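Long-range contacts in fatty acid amide hydrolase (Candida albicans, PDB 6KVR), which probably hydrolyses monocarboxylic acid amides to the carboxylate and ammonium, as a member of the amidase family: residues 21-26 and 409-414; 25-30 and 174-179; 351-356 and 522-527. All coordinates share one frame; numbering follows the deposited sequence.

In the fold
Interactions 1 and 2 share the first helix of the chain, 20-40, and lie side by side, their centres 9 Å apart. Tyr23 of interaction 1 and Trp27 of interaction 2 sit one turn apart on it, and Ser411 O of the first contact packs against Trp27 CD1 of the second. Interaction 1 is partly buried and interaction 2 is a surface contact. Both are made by packing, with no hydrogen bond across. Interaction 3 is buried and separate, its nearest atoms about 20 Å from interaction 1 and about 28 Å from interaction 2. It joins a crossover loop to helix 522-529, and its centrepiece is polar: a glutamate carboxylate bonded to a backbone N-H.

Interaction 1 of 3, residues 21-26 and 409-414; sequences EIYTKE and SGSNEP
An ST turn in the loop after helix 402-409 meets the beginning of helix 20-40, the first helix of the chain. Ser411 OG accepts from Glu413 N at 3.2 Å, next to Asn412, whose positive phi takes the backbone out of helical geometry. Tyr23 carries the contact from the helix side. Its CG stands anti to the backbone N (chi1 174°), which lays the ring along 411-414. Pro414 CD sits over the centre of one ring face, 3.8 Å from the Tyr23 centroid and 6° off the normal, a well-centred CH-pi contact. At the ring edge, in plane, lies Ser411 O, while Glu413 comes in obliquely, with its CA 3.4 Å from Tyr23 CD1. Next to Tyr23 on the helix, Ile22 packs CG2 3.7 Å from Asn412 OD1. The Glu413 carboxylate runs the other way, to Gln205, Asn215 and Val173 N, so that residue is fixed at both its N-H and its acid. With no hydrogen bond between the segments, what holds the tyrosine to this loop is shape and CH-pi attraction, and Pro414 CD, its C-H bonds probably polarised by the neighbouring amide nitrogen, is well suited to lie over an electron-rich phenol.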
ATOM      1  N   GLU A  21     -40.285  15.114   6.590  1.00 35.98           N
ATOM      2  CA  GLU A  21     -40.963  16.064   5.713  1.00 41.17           C
ATOM      3  C   GLU A  21     -40.117  16.368   4.482  1.00 38.41           C
ATOM      4  O   GLU A  21     -40.603  16.287   3.345  1.00 36.90           O
ATOM      5  CB  GLU A  21     -41.301  17.344   6.479  1.00 47.17           C
ATOM      6  CG  GLU A  21     -41.934  18.426   5.614  1.00 51.92           C
ATOM      7  CD  GLU A  21     -42.096  19.746   6.354  1.00 69.61           C
ATOM      8  OE1 GLU A  21     -41.949  19.746   7.600  1.00 70.50           O
ATOM      9  OE2 GLU A  21     -42.374  20.779   5.695  1.00 71.72           O
ATOM     10  N   ILE A  22     -38.834  16.688   4.687  1.00 39.32           N
ATOM     11  CA  ILE A  22     -37.956  17.015   3.563  1.00 37.59           C
ATOM     12  C   ILE A  22     -37.776  15.810   2.647  1.00 35.79           C
ATOM     13  O   ILE A  22     -37.823  15.939   1.416  1.00 32.29           O
ATOM     14  CB  ILE A  22     -36.604  17.547   4.072  1.00 37.04           C
ATOM     15  CG1 ILE A  22     -36.804  18.867   4.821  1.00 31.51           C
ATOM     16  CG2 ILE A  22     -35.633  17.732   2.904  1.00 33.88           C
ATOM     17  CD1 ILE A  22     -35.523  19.440   5.424  1.00 37.27           C
ATOM     18  N   TYR A  23     -37.580  14.619   3.225  1.00 34.65           N
ATOM     19  CA  TYR A  23     -37.446  13.422   2.397  1.00 32.66           C
ATOM     20  C   TYR A  23     -38.698  13.194   1.558  1.00 32.28           C
ATOM     21  O   TYR A  23     -38.611  12.963   0.346  1.00 31.04           O
ATOM     22  CB  TYR A  23     -37.143  12.194   3.267  1.00 31.57           C
ATOM     23  CG  TYR A  23     -37.123  10.872   2.505  1.00 30.18           C
ATOM     24  CD1 TYR A  23     -36.008  10.489   1.762  1.00 27.53           C
ATOM     25  CD2 TYR A  23     -38.226  10.007   2.527  1.00 32.47           C
ATOM     26  CE1 TYR A  23     -35.984   9.268   1.064  1.00 29.08           C
ATOM     27  CE2 TYR A  23     -38.208   8.790   1.834  1.00 31.11           C
ATOM     28  CZ  TYR A  23     -37.081   8.433   1.101  1.00 31.90           C
ATOM     29  OH  TYR A  23     -37.048   7.233   0.401  1.00 35.84           O
ATOM     30  N   THR A  24     -39.881  13.270   2.178  1.00 32.98           N
ATOM     31  CA  THR A  24     -41.099  12.961   1.425  1.00 35.45           C
ATOM     32  C   THR A  24     -41.329  13.954   0.285  1.00 36.03           C
ATOM     33  O   THR A  24     -41.740  13.557  -0.809  1.00 38.22           O
ATOM     34  CB  THR A  24     -42.320  12.913   2.346  1.00 34.74           C
ATOM     35  OG1 THR A  24     -42.055  12.059   3.462  1.00 36.80           O
ATOM     36  CG2 THR A  24     -43.518  12.348   1.597  1.00 38.16           C
ATOM     37  N   LYS A  25     -41.040  15.239   0.502  1.00 35.80           N
ATOM     38  CA  LYS A  25     -41.291  16.227  -0.550  1.00 40.84           C
ATOM     39  C   LYS A  25     -40.224  16.211  -1.647  1.00 36.82           C
ATOM     40  O   LYS A  25     -40.559  16.165  -2.836  1.00 38.13           O
ATOM     41  CB  LYS A  25     -41.402  17.636   0.041  1.00 38.46           C
ATOM     42  CG  LYS A  25     -42.481  18.462  -0.643  1.00 51.70           C
ATOM     43  CD  LYS A  25     -42.690  19.839  -0.018  1.00 56.97           C
ATOM     44  CE  LYS A  25     -44.189  20.120   0.174  1.00 64.63           C
ATOM     45  NZ  LYS A  25     -45.003  20.013  -1.084  1.00 60.52           N
ATOM     46  N   GLU A  26     -38.940  16.280  -1.272  1.00 32.56           N
ATOM     47  CA  GLU A  26     -37.876  16.499  -2.248  1.00 31.67           C
ATOM     48  C   GLU A  26     -37.291  15.223  -2.836  1.00 31.65           C
ATOM     49  O   GLU A  26     -36.751  15.274  -3.947  1.00 34.69           O
ATOM     50  CB  GLU A  26     -36.711  17.302  -1.642  1.00 37.01           C
ATOM     51  CG  GLU A  26     -37.115  18.372  -0.664  1.00 39.26           C
ATOM     52  CD  GLU A  26     -37.715  19.579  -1.366  1.00 58.18           C
ATOM     53  OE1 GLU A  26     -37.680  19.617  -2.622  1.00 57.07           O
ATOM     54  OE2 GLU A  26     -38.236  20.483  -0.667  1.00 66.62           O
ATOM     55  N   SER A 409     -27.724  12.866   5.314  1.00 26.35           N
ATOM     56  CA  SER A 409     -28.499  14.079   5.574  1.00 29.62           C
ATOM     57  C   SER A 409     -28.784  14.879   4.302  1.00 33.76           C
ATOM     58  O   SER A 409     -29.714  15.700   4.299  1.00 30.83           O
ATOM     59  CB  SER A 409     -27.777  14.968   6.597  1.00 27.70           C
ATOM     60  OG  SER A 409     -26.574  15.508   6.047  1.00 24.63           O
ATOM     61  N   GLY A 410     -28.023  14.658   3.223  1.00 32.43           N
ATOM     62  CA  GLY A 410     -28.322  15.331   1.965  1.00 27.53           C
ATOM     63  C   GLY A 410     -29.705  15.026   1.415  1.00 31.07           C
ATOM     64  O   GLY A 410     -30.238  15.808   0.617  1.00 31.33           O
ATOM     65  N   SER A 411     -30.289  13.887   1.790  1.00 28.11           N
ATOM     66  CA  SER A 411     -31.656  13.572   1.418  1.00 28.01           C
ATOM     67  C   SER A 411     -32.585  13.456   2.616  1.00 29.83           C
ATOM     68  O   SER A 411     -33.799  13.336   2.423  1.00 25.90           O
ATOM     69  CB  SER A 411     -31.704  12.258   0.628  1.00 25.72           C
ATOM     70  OG  SER A 411     -31.645  11.160   1.529  1.00 27.30           O
ATOM     71  N   ASN A 412     -32.045  13.440   3.838  1.00 31.42           N
ATOM     72  CA  ASN A 412     -32.832  13.258   5.055  1.00 30.98           C
ATOM     73  C   ASN A 412     -33.626  11.948   5.051  1.00 28.29           C
ATOM     74  O   ASN A 412     -34.639  11.832   5.746  1.00 31.49           O
ATOM     75  CB  ASN A 412     -33.748  14.461   5.271  1.00 30.46           C
ATOM     76  CG  ASN A 412     -32.983  15.664   5.765  1.00 35.10           C
ATOM     77  OD1 ASN A 412     -32.867  16.675   5.074  1.00 42.45           O
ATOM     78  ND2 ASN A 412     -32.409  15.543   6.949  1.00 34.21           N
ATOM     79  N   GLU A 413     -33.158  10.952   4.292  1.00 25.16           N
ATOM     80  CA  GLU A 413     -33.835   9.663   4.191  1.00 22.53           C
ATOM     81  C   GLU A 413     -33.865   8.960   5.547  1.00 24.52           C
ATOM     82  O   GLU A 413     -32.961   9.146   6.368  1.00 27.45           O
ATOM     83  CB  GLU A 413     -33.136   8.761   3.161  1.00 28.45           C
ATOM     84  CG  GLU A 413     -31.646   8.444   3.458  1.00 22.51           C
ATOM     85  CD  GLU A 413     -31.071   7.327   2.557  1.00 29.58           C
ATOM     86  OE1 GLU A 413     -31.582   6.177   2.605  1.00 28.69           O
ATOM     87  OE2 GLU A 413     -30.106   7.594   1.791  1.00 25.99           O
ATOM     88  N   PRO A 414     -34.893   8.139   5.809  1.00 29.30           N
ATOM     89  CA  PRO A 414     -34.999   7.501   7.129  1.00 29.43           C
ATOM     90  C   PRO A 414     -33.887   6.479   7.348  1.00 27.54           C
ATOM     91  O   PRO A 414     -33.523   5.720   6.447  1.00 24.90           O
ATOM     92  CB  PRO A 414     -36.385   6.833   7.102  1.00 25.23           C
ATOM     93  CG  PRO A 414     -36.748   6.718   5.660  1.00 26.55           C
ATOM     94  CD  PRO A 414     -36.070   7.858   4.958  1.00 29.01           C
TER

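Interaction 2 of 3, residues 25-30 and 174-179; sequences KEWLPK and SKIVNI
Trp27 and Ile176 run antiparallel, side by side, where the kinked helix 20-40 faces a type I beta turn, Lys175 to Asn178, in the long connection between strand 155-158 and helix 185-192. The turn is closed by Asn178 N to Lys175 O at 2.9 Å. On the helix side, a wider pi-type turn covers 25-27, and the helix kinks at Pro29 and Lys30: neither N bonds to the turn before, Pro29 having no N-H to give.

The indole is the broad surface of the contact. Trp27 CG lies anti to its carbonyl carbon, and chi2 of 97° turns the ring plane across the CA-CB-CG plane, so the six-membered ring reaches over to the opposing loop. Ser174 approaches over a face: its CA is 4.3 Å from the centroid of that ring and 24° off the normal, an off-centre CH-pi contact. The Ser174 hydroxyl is engaged with Leu407 O instead. Ile176 comes to the rim, where CG2 lies near the ring plane, 4.2 Å from Trp27 CZ3. Val177 CG1 touches the same corner obliquely. Ser411 also touches the Trp27 side chain, tying this contact to the loop 409-414, and Val173 adds to the packing from the same loop as Ser174.

One turn further along the helix, Lys30 crosses Ile176 obliquely with the apolar part of its chain. Its CG is anti to the carbonyl carbon, and the chain stays extended until it bends at chi4. Lys30 CD thus passes 4.2 Å from Val177 CG1. Ile176 reaches both helix residues by dividing its branches: CG2, in the crowded position between N and C, turns to Trp27 and Lys30, while CG1 runs anti to N (chi1 -164°) and carries CD1 up to the helix backbone. There Ile176 CD1 stops 3.3 Å from Lys30 O.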
ATOM      1  N   LYS A  25     -41.040  15.239   0.502  1.00 35.80           N
ATOM      2  CA  LYS A  25     -41.291  16.227  -0.550  1.00 40.84           C
ATOM      3  C   LYS A  25     -40.224  16.211  -1.647  1.00 36.82           C
ATOM      4  O   LYS A  25     -40.559  16.165  -2.836  1.00 38.13           O
ATOM      5  CB  LYS A  25     -41.402  17.636   0.041  1.00 38.46           C
ATOM      6  CG  LYS A  25     -42.481  18.462  -0.643  1.00 51.70           C
ATOM      7  CD  LYS A  25     -42.690  19.839  -0.018  1.00 56.97           C
ATOM      8  CE  LYS A  25     -44.189  20.120   0.174  1.00 64.63           C
ATOM      9  NZ  LYS A  25     -45.003  20.013  -1.084  1.00 60.52           N
ATOM     10  N   GLU A  26     -38.940  16.280  -1.272  1.00 32.56           N
ATOM     11  CA  GLU A  26     -37.876  16.499  -2.248  1.00 31.67           C
ATOM     12  C   GLU A  26     -37.291  15.223  -2.836  1.00 31.65           C
ATOM     13  O   GLU A  26     -36.751  15.274  -3.947  1.00 34.69           O
ATOM     14  CB  GLU A  26     -36.711  17.302  -1.642  1.00 37.01           C
ATOM     15  CG  GLU A  26     -37.115  18.372  -0.664  1.00 39.26           C
ATOM     16  CD  GLU A  26     -37.715  19.579  -1.366  1.00 58.18           C
ATOM     17  OE1 GLU A  26     -37.680  19.617  -2.622  1.00 57.07           O
ATOM     18  OE2 GLU A  26     -38.236  20.483  -0.667  1.00 66.62           O
ATOM     19  N   TRP A  27     -37.360  14.089  -2.137  1.00 31.11           N
ATOM     20  CA  TRP A  27     -36.626  12.912  -2.605  1.00 30.71           C
ATOM     21  C   TRP A  27     -37.494  11.696  -2.895  1.00 30.39           C
ATOM     22  O   TRP A  27     -37.241  10.992  -3.880  1.00 31.61           O
ATOM     23  CB  TRP A  27     -35.542  12.561  -1.589  1.00 28.24           C
ATOM     24  CG  TRP A  27     -34.549  13.680  -1.468  1.00 28.55           C
ATOM     25  CD1 TRP A  27     -34.541  14.666  -0.528  1.00 26.67           C
ATOM     26  CD2 TRP A  27     -33.438  13.942  -2.336  1.00 26.78           C
ATOM     27  NE1 TRP A  27     -33.485  15.519  -0.744  1.00 28.99           N
ATOM     28  CE2 TRP A  27     -32.796  15.102  -1.850  1.00 23.37           C
ATOM     29  CE3 TRP A  27     -32.920  13.307  -3.470  1.00 27.68           C
ATOM     30  CZ2 TRP A  27     -31.664  15.643  -2.453  1.00 26.61           C
ATOM     31  CZ3 TRP A  27     -31.792  13.848  -4.076  1.00 30.95           C
ATOM     32  CH2 TRP A  27     -31.172  15.002  -3.559  1.00 26.26           C
ATOM     33  N   LEU A  28     -38.524  11.442  -2.090  1.00 32.16           N
ATOM     34  CA  LEU A  28     -39.379  10.276  -2.307  1.00 30.19           C
ATOM     35  C   LEU A  28     -39.941  10.149  -3.719  1.00 31.63           C
ATOM     36  O   LEU A  28     -40.001   9.010  -4.218  1.00 35.06           O
ATOM     37  CB  LEU A  28     -40.520  10.282  -1.286  1.00 30.39           C
ATOM     38  CG  LEU A  28     -41.504   9.108  -1.353  1.00 42.99           C
ATOM     39  CD1 LEU A  28     -40.784   7.749  -1.366  1.00 37.83           C
ATOM     40  CD2 LEU A  28     -42.476   9.191  -0.185  1.00 40.53           C
ATOM     41  N   PRO A  29     -40.372  11.219  -4.411  1.00 33.09           N
ATOM     42  CA  PRO A  29     -40.796  11.035  -5.816  1.00 32.97           C
ATOM     43  C   PRO A  29     -39.711  10.456  -6.718  1.00 32.03           C
ATOM     44  O   PRO A  29     -40.013   9.597  -7.557  1.00 31.96           O
ATOM     45  CB  PRO A  29     -41.212  12.448  -6.247  1.00 29.69           C
ATOM     46  CG  PRO A  29     -41.603  13.130  -4.962  1.00 30.07           C
ATOM     47  CD  PRO A  29     -40.651  12.590  -3.932  1.00 35.36           C
ATOM     48  N   LYS A  30     -38.453  10.883  -6.568  1.00 29.52           N
ATOM     49  CA  LYS A  30     -37.392  10.320  -7.401  1.00 29.72           C
ATOM     50  C   LYS A  30     -37.180   8.840  -7.117  1.00 29.62           C
ATOM     51  O   LYS A  30     -36.842   8.075  -8.028  1.00 30.37           O
ATOM     52  CB  LYS A  30     -36.086  11.084  -7.183  1.00 30.44           C
ATOM     53  CG  LYS A  30     -36.268  12.584  -7.052  1.00 31.34           C
ATOM     54  CD  LYS A  30     -34.937  13.284  -7.181  1.00 35.82           C
ATOM     55  CE  LYS A  30     -35.090  14.770  -7.003  1.00 39.34           C
ATOM     56  NZ  LYS A  30     -34.898  15.408  -8.323  1.00 48.25           N
ATOM     57  N   SER A 174     -29.618  10.626  -1.598  1.00 22.90           N
ATOM     58  CA  SER A 174     -29.039  11.882  -2.048  1.00 27.80           C
ATOM     59  C   SER A 174     -28.260  11.740  -3.350  1.00 25.93           C
ATOM     60  O   SER A 174     -28.138  12.718  -4.089  1.00 28.01           O
ATOM     61  CB  SER A 174     -28.138  12.460  -0.954  1.00 25.30           C
ATOM     62  OG  SER A 174     -26.944  11.700  -0.848  1.00 30.73           O
ATOM     63  N   LYS A 175     -27.765  10.546  -3.672  1.00 25.87           N
ATOM     64  CA  LYS A 175     -26.981  10.334  -4.882  1.00 24.79           C
ATOM     65  C   LYS A 175     -27.806   9.782  -6.041  1.00 26.16           C
ATOM     66  O   LYS A 175     -27.235   9.397  -7.070  1.00 24.40           O
ATOM     67  CB  LYS A 175     -25.803   9.397  -4.592  1.00 24.28           C
ATOM     68  CG  LYS A 175     -24.770   9.990  -3.660  1.00 24.93           C
ATOM     69  CD  LYS A 175     -23.823  10.851  -4.481  1.00 32.53           C
ATOM     70  CE  LYS A 175     -23.078  11.879  -3.675  1.00 37.88           C
ATOM     71  NZ  LYS A 175     -21.925  12.331  -4.492  1.00 42.57           N
ATOM     72  N   ILE A 176     -29.133   9.738  -5.914  1.00 22.88           N
ATOM     73  CA  ILE A 176     -29.947   9.232  -7.014  1.00 26.01           C
ATOM     74  C   ILE A 176     -29.862  10.124  -8.244  1.00 30.21           C
ATOM     75  O   ILE A 176     -30.285   9.711  -9.330  1.00 31.43           O
ATOM     76  CB  ILE A 176     -31.412   9.044  -6.558  1.00 31.46           C
ATOM     77  CG1 ILE A 176     -32.185   8.164  -7.550  1.00 27.06           C
ATOM     78  CG2 ILE A 176     -32.091  10.390  -6.360  1.00 23.78           C
ATOM     79  CD1 ILE A 176     -33.639   7.956  -7.163  1.00 34.30           C
ATOM     80  N   VAL A 177     -29.290  11.323  -8.106  1.00 29.73           N
ATOM     81  CA  VAL A 177     -29.076  12.236  -9.221  1.00 29.82           C
ATOM     82  C   VAL A 177     -27.636  12.196  -9.727  1.00 34.48           C
ATOM     83  O   VAL A 177     -27.241  13.040 -10.530  1.00 32.37           O
ATOM     84  CB  VAL A 177     -29.471  13.666  -8.827  1.00 34.38           C
ATOM     85  CG1 VAL A 177     -30.958  13.727  -8.471  1.00 32.80           C
ATOM     86  CG2 VAL A 177     -28.625  14.128  -7.647  1.00 31.25           C
ATOM     87  N   ASN A 178     -26.843  11.228  -9.282  1.00 29.27           N
ATOM     88  CA  ASN A 178     -25.443  11.131  -9.674  1.00 24.28           C
ATOM     89  C   ASN A 178     -25.322  10.177 -10.860  1.00 28.06           C
ATOM     90  O   ASN A 178     -25.527   8.969 -10.712  1.00 29.69           O
ATOM     91  CB  ASN A 178     -24.601  10.660  -8.493  1.00 27.66           C
ATOM     92  CG  ASN A 178     -23.141  10.469  -8.861  1.00 31.79           C
ATOM     93  OD1 ASN A 178     -22.485  11.410  -9.294  1.00 24.83           O
ATOM     94  ND2 ASN A 178     -22.636   9.242  -8.715  1.00 23.47           N
ATOM     95  N   ILE A 179     -24.986  10.710 -12.030  1.00 28.07           N
ATOM     96  CA  ILE A 179     -24.841   9.922 -13.250  1.00 29.00           C
ATOM     97  C   ILE A 179     -23.426  10.120 -13.783  1.00 27.39           C
ATOM     98  O   ILE A 179     -23.136  11.118 -14.439  1.00 30.17           O
ATOM     99  CB  ILE A 179     -25.887  10.314 -14.313  1.00 28.34           C
ATOM    100  CG1 ILE A 179     -27.306  10.205 -13.759  1.00 25.73           C
ATOM    101  CG2 ILE A 179     -25.744   9.452 -15.571  1.00 28.11           C
ATOM    102  CD1 ILE A 179     -28.402  10.477 -14.806  1.00 30.23           C
TER

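Interaction 3 of 3, residues 351-356 and 522-527; sequences GLVRVS and KLEQLE
The single hydrogen bond between the segments runs from Arg354 N to Glu524 OE2, at 2.7 Å and 157°. Glu524 leaves helix 522-529 with CG anti to the backbone N (chi1 -168°) and stays extended beyond it, which carries the carboxylate across Leu352 and Val353 to the N-H of Arg354. OE2 takes the N-H on its anti lone pair, away from OE1. The same oxygen forms a salt bridge with Arg520 NH1 and a hydrogen bond with Tyr517 OH, so three partners grip it. Although the site is buried, the backbone N-H and the Arg520 guanidinium would be expected to keep the acid ionised. The guanidinium of Arg354 is not among them: its NE goes to Asn528, and the side chain touches the acid through CB, 3.3 Å from Glu524 OE2.

Apolar packing lies alongside. Val353 and Glu524 pass flank to flank, pointing opposite ways, with Val353 CG1 3.9 Å from Glu524 CG. The same methyl is 4.1 Å from Glu527 CB, one turn on. The carboxylate of Glu527 bends away to the backbone of Tyr479 and Asn480 and to Asn469.

The loop belongs to a beta-alpha-beta crossover: strand 343-346, helix 357-372, then the parallel neighbouring strand 376-379 at one end of the mixed sheet of this amidase fold. Glu524 fastens the strand-to-helix link of that crossover to helix 522-529.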
ATOM      1  N   GLY A 351     -12.773 -16.442  20.027  1.00 29.90           N
ATOM      2  CA  GLY A 351     -12.599 -15.886  21.349  1.00 28.08           C
ATOM      3  C   GLY A 351     -13.565 -14.772  21.693  1.00 31.15           C
ATOM      4  O   GLY A 351     -13.530 -14.271  22.823  1.00 32.91           O
ATOM      5  N   LEU A 352     -14.420 -14.363  20.757  1.00 27.96           N
ATOM      6  CA  LEU A 352     -15.402 -13.309  20.977  1.00 28.19           C
ATOM      7  C   LEU A 352     -16.833 -13.823  20.979  1.00 27.25           C
ATOM      8  O   LEU A 352     -17.572 -13.577  21.936  1.00 27.89           O
ATOM      9  CB  LEU A 352     -15.252 -12.211  19.911  1.00 24.74           C
ATOM     10  CG  LEU A 352     -13.823 -11.689  19.794  1.00 30.31           C
ATOM     11  CD1 LEU A 352     -13.730 -10.597  18.761  1.00 29.93           C
ATOM     12  CD2 LEU A 352     -13.331 -11.195  21.154  1.00 28.58           C
ATOM     13  N   VAL A 353     -17.251 -14.520  19.923  1.00 25.66           N
ATOM     14  CA  VAL A 353     -18.630 -14.961  19.772  1.00 24.83           C
ATOM     15  C   VAL A 353     -18.628 -16.431  19.359  1.00 26.80           C
ATOM     16  O   VAL A 353     -18.152 -16.780  18.269  1.00 24.61           O
ATOM     17  CB  VAL A 353     -19.410 -14.103  18.756  1.00 26.62           C
ATOM     18  CG1 VAL A 353     -20.857 -14.590  18.639  1.00 17.69           C
ATOM     19  CG2 VAL A 353     -19.383 -12.612  19.155  1.00 24.50           C
ATOM     20  N   ARG A 354     -19.193 -17.276  20.217  1.00 28.57           N
ATOM     21  CA  ARG A 354     -19.359 -18.693  19.934  1.00 27.74           C
ATOM     22  C   ARG A 354     -20.215 -18.898  18.688  1.00 28.80           C
ATOM     23  O   ARG A 354     -21.175 -18.160  18.447  1.00 24.37           O
ATOM     24  CB  ARG A 354     -19.995 -19.366  21.158  1.00 30.16           C
ATOM     25  CG  ARG A 354     -20.425 -20.817  20.980  1.00 31.50           C
ATOM     26  CD  ARG A 354     -21.167 -21.331  22.211  1.00 29.63           C
ATOM     27  NE  ARG A 354     -22.392 -20.585  22.481  1.00 33.10           N
ATOM     28  CZ  ARG A 354     -23.339 -20.984  23.324  1.00 37.12           C
ATOM     29  NH1 ARG A 354     -23.243 -22.134  23.974  1.00 34.15           N
ATOM     30  NH2 ARG A 354     -24.409 -20.213  23.517  1.00 27.56           N
ATOM     31  N   VAL A 355     -19.857 -19.902  17.878  1.00 25.35           N
ATOM     32  CA  VAL A 355     -20.595 -20.184  16.654  1.00 26.34           C
ATOM     33  C   VAL A 355     -21.747 -21.122  16.988  1.00 30.54           C
ATOM     34  O   VAL A 355     -21.739 -21.812  18.012  1.00 27.76           O
ATOM     35  CB  VAL A 355     -19.700 -20.770  15.529  1.00 27.35           C
ATOM     36  CG1 VAL A 355     -18.561 -19.821  15.194  1.00 25.51           C
ATOM     37  CG2 VAL A 355     -19.151 -22.152  15.901  1.00 27.08           C
ATOM     38  N   SER A 356     -22.759 -21.122  16.116  1.00 26.66           N
ATOM     39  CA  SER A 356     -23.971 -21.904  16.296  1.00 26.46           C
ATOM     40  C   SER A 356     -23.765 -23.333  15.796  1.00 27.56           C
ATOM     41  O   SER A 356     -22.794 -23.619  15.093  1.00 26.98           O
ATOM     42  CB  SER A 356     -25.125 -21.220  15.568  1.00 25.53           C
ATOM     43  OG  SER A 356     -25.080 -21.515  14.184  1.00 30.93           O
ATOM     44  N   LYS A 522     -22.420  -8.744  25.917  1.00 24.56           N
ATOM     45  CA  LYS A 522     -23.803  -8.590  25.485  1.00 26.82           C
ATOM     46  C   LYS A 522     -23.949  -8.966  24.013  1.00 31.52           C
ATOM     47  O   LYS A 522     -24.956  -9.570  23.615  1.00 30.82           O
ATOM     48  CB  LYS A 522     -24.286  -7.157  25.717  1.00 34.85           C
ATOM     49  CG  LYS A 522     -24.564  -6.763  27.172  1.00 31.16           C
ATOM     50  CD  LYS A 522     -25.323  -5.443  27.203  1.00 42.14           C
ATOM     51  CE  LYS A 522     -25.527  -4.899  28.613  1.00 49.58           C
ATOM     52  NZ  LYS A 522     -24.484  -3.900  28.985  1.00 59.02           N
ATOM     53  N   LEU A 523     -22.947  -8.615  23.190  1.00 30.27           N
ATOM     54  CA  LEU A 523     -23.006  -8.933  21.767  1.00 27.64           C
ATOM     55  C   LEU A 523     -23.076 -10.438  21.533  1.00 23.25           C
ATOM     56  O   LEU A 523     -23.861 -10.905  20.699  1.00 22.79           O
ATOM     57  CB  LEU A 523     -21.801  -8.330  21.046  1.00 25.54           C
ATOM     58  CG  LEU A 523     -21.669  -8.525  19.522  1.00 31.56           C
ATOM     59  CD1 LEU A 523     -22.892  -8.010  18.783  1.00 23.17           C
ATOM     60  CD2 LEU A 523     -20.399  -7.841  18.973  1.00 27.60           C
ATOM     61  N   GLU A 524     -22.266 -11.215  22.260  1.00 25.48           N
ATOM     62  CA  GLU A 524     -22.323 -12.662  22.092  1.00 27.36           C
ATOM     63  C   GLU A 524     -23.702 -13.190  22.436  1.00 23.10           C
ATOM     64  O   GLU A 524     -24.217 -14.083  21.752  1.00 26.27           O
ATOM     65  CB  GLU A 524     -21.262 -13.369  22.944  1.00 27.38           C
ATOM     66  CG  GLU A 524     -21.114 -14.849  22.557  1.00 26.47           C
ATOM     67  CD  GLU A 524     -20.044 -15.578  23.355  1.00 32.48           C
ATOM     68  OE1 GLU A 524     -19.776 -15.158  24.497  1.00 33.18           O
ATOM     69  OE2 GLU A 524     -19.470 -16.563  22.843  1.00 30.48           O
ATOM     70  N   GLN A 525     -24.318 -12.650  23.495  1.00 27.74           N
ATOM     71  CA  GLN A 525     -25.642 -13.108  23.903  1.00 28.73           C
ATOM     72  C   GLN A 525     -26.690 -12.725  22.865  1.00 28.77           C
ATOM     73  O   GLN A 525     -27.541 -13.543  22.490  1.00 25.64           O
ATOM     74  CB  GLN A 525     -26.010 -12.521  25.265  1.00 30.71           C
ATOM     75  CG  GLN A 525     -27.292 -13.111  25.820  1.00 32.96           C
ATOM     76  CD  GLN A 525     -27.788 -12.404  27.057  1.00 33.74           C
ATOM     77  OE1 GLN A 525     -27.019 -11.799  27.784  1.00 33.79           O
ATOM     78  NE2 GLN A 525     -29.087 -12.472  27.292  1.00 38.51           N
ATOM     79  N   LEU A 526     -26.651 -11.470  22.412  1.00 27.18           N
ATOM     80  CA  LEU A 526     -27.532 -11.031  21.338  1.00 27.80           C
ATOM     81  C   LEU A 526     -27.493 -12.006  20.156  1.00 27.32           C
ATOM     82  O   LEU A 526     -28.533 -12.513  19.711  1.00 28.24           O
ATOM     83  CB  LEU A 526     -27.129  -9.620  20.909  1.00 25.59           C
ATOM     84  CG  LEU A 526     -27.845  -8.963  19.732  1.00 29.42           C
ATOM     85  CD1 LEU A 526     -29.370  -9.023  19.880  1.00 28.25           C
ATOM     86  CD2 LEU A 526     -27.362  -7.524  19.598  1.00 26.87           C
ATOM     87  N   GLU A 527     -26.292 -12.320  19.676  1.00 23.86           N
ATOM     88  CA  GLU A 527     -26.161 -13.187  18.508  1.00 27.03           C
ATOM     89  C   GLU A 527     -26.618 -14.616  18.807  1.00 25.08           C
ATOM     90  O   GLU A 527     -27.384 -15.201  18.034  1.00 27.16           O
ATOM     91  CB  GLU A 527     -24.710 -13.181  18.019  1.00 20.14           C
ATOM     92  CG  GLU A 527     -24.310 -11.917  17.270  1.00 27.49           C
ATOM     93  CD  GLU A 527     -24.782 -11.900  15.803  1.00 30.79           C
ATOM     94  OE1 GLU A 527     -25.268 -12.942  15.286  1.00 29.24           O
ATOM     95  OE2 GLU A 527     -24.653 -10.835  15.158  1.00 28.49           O
TER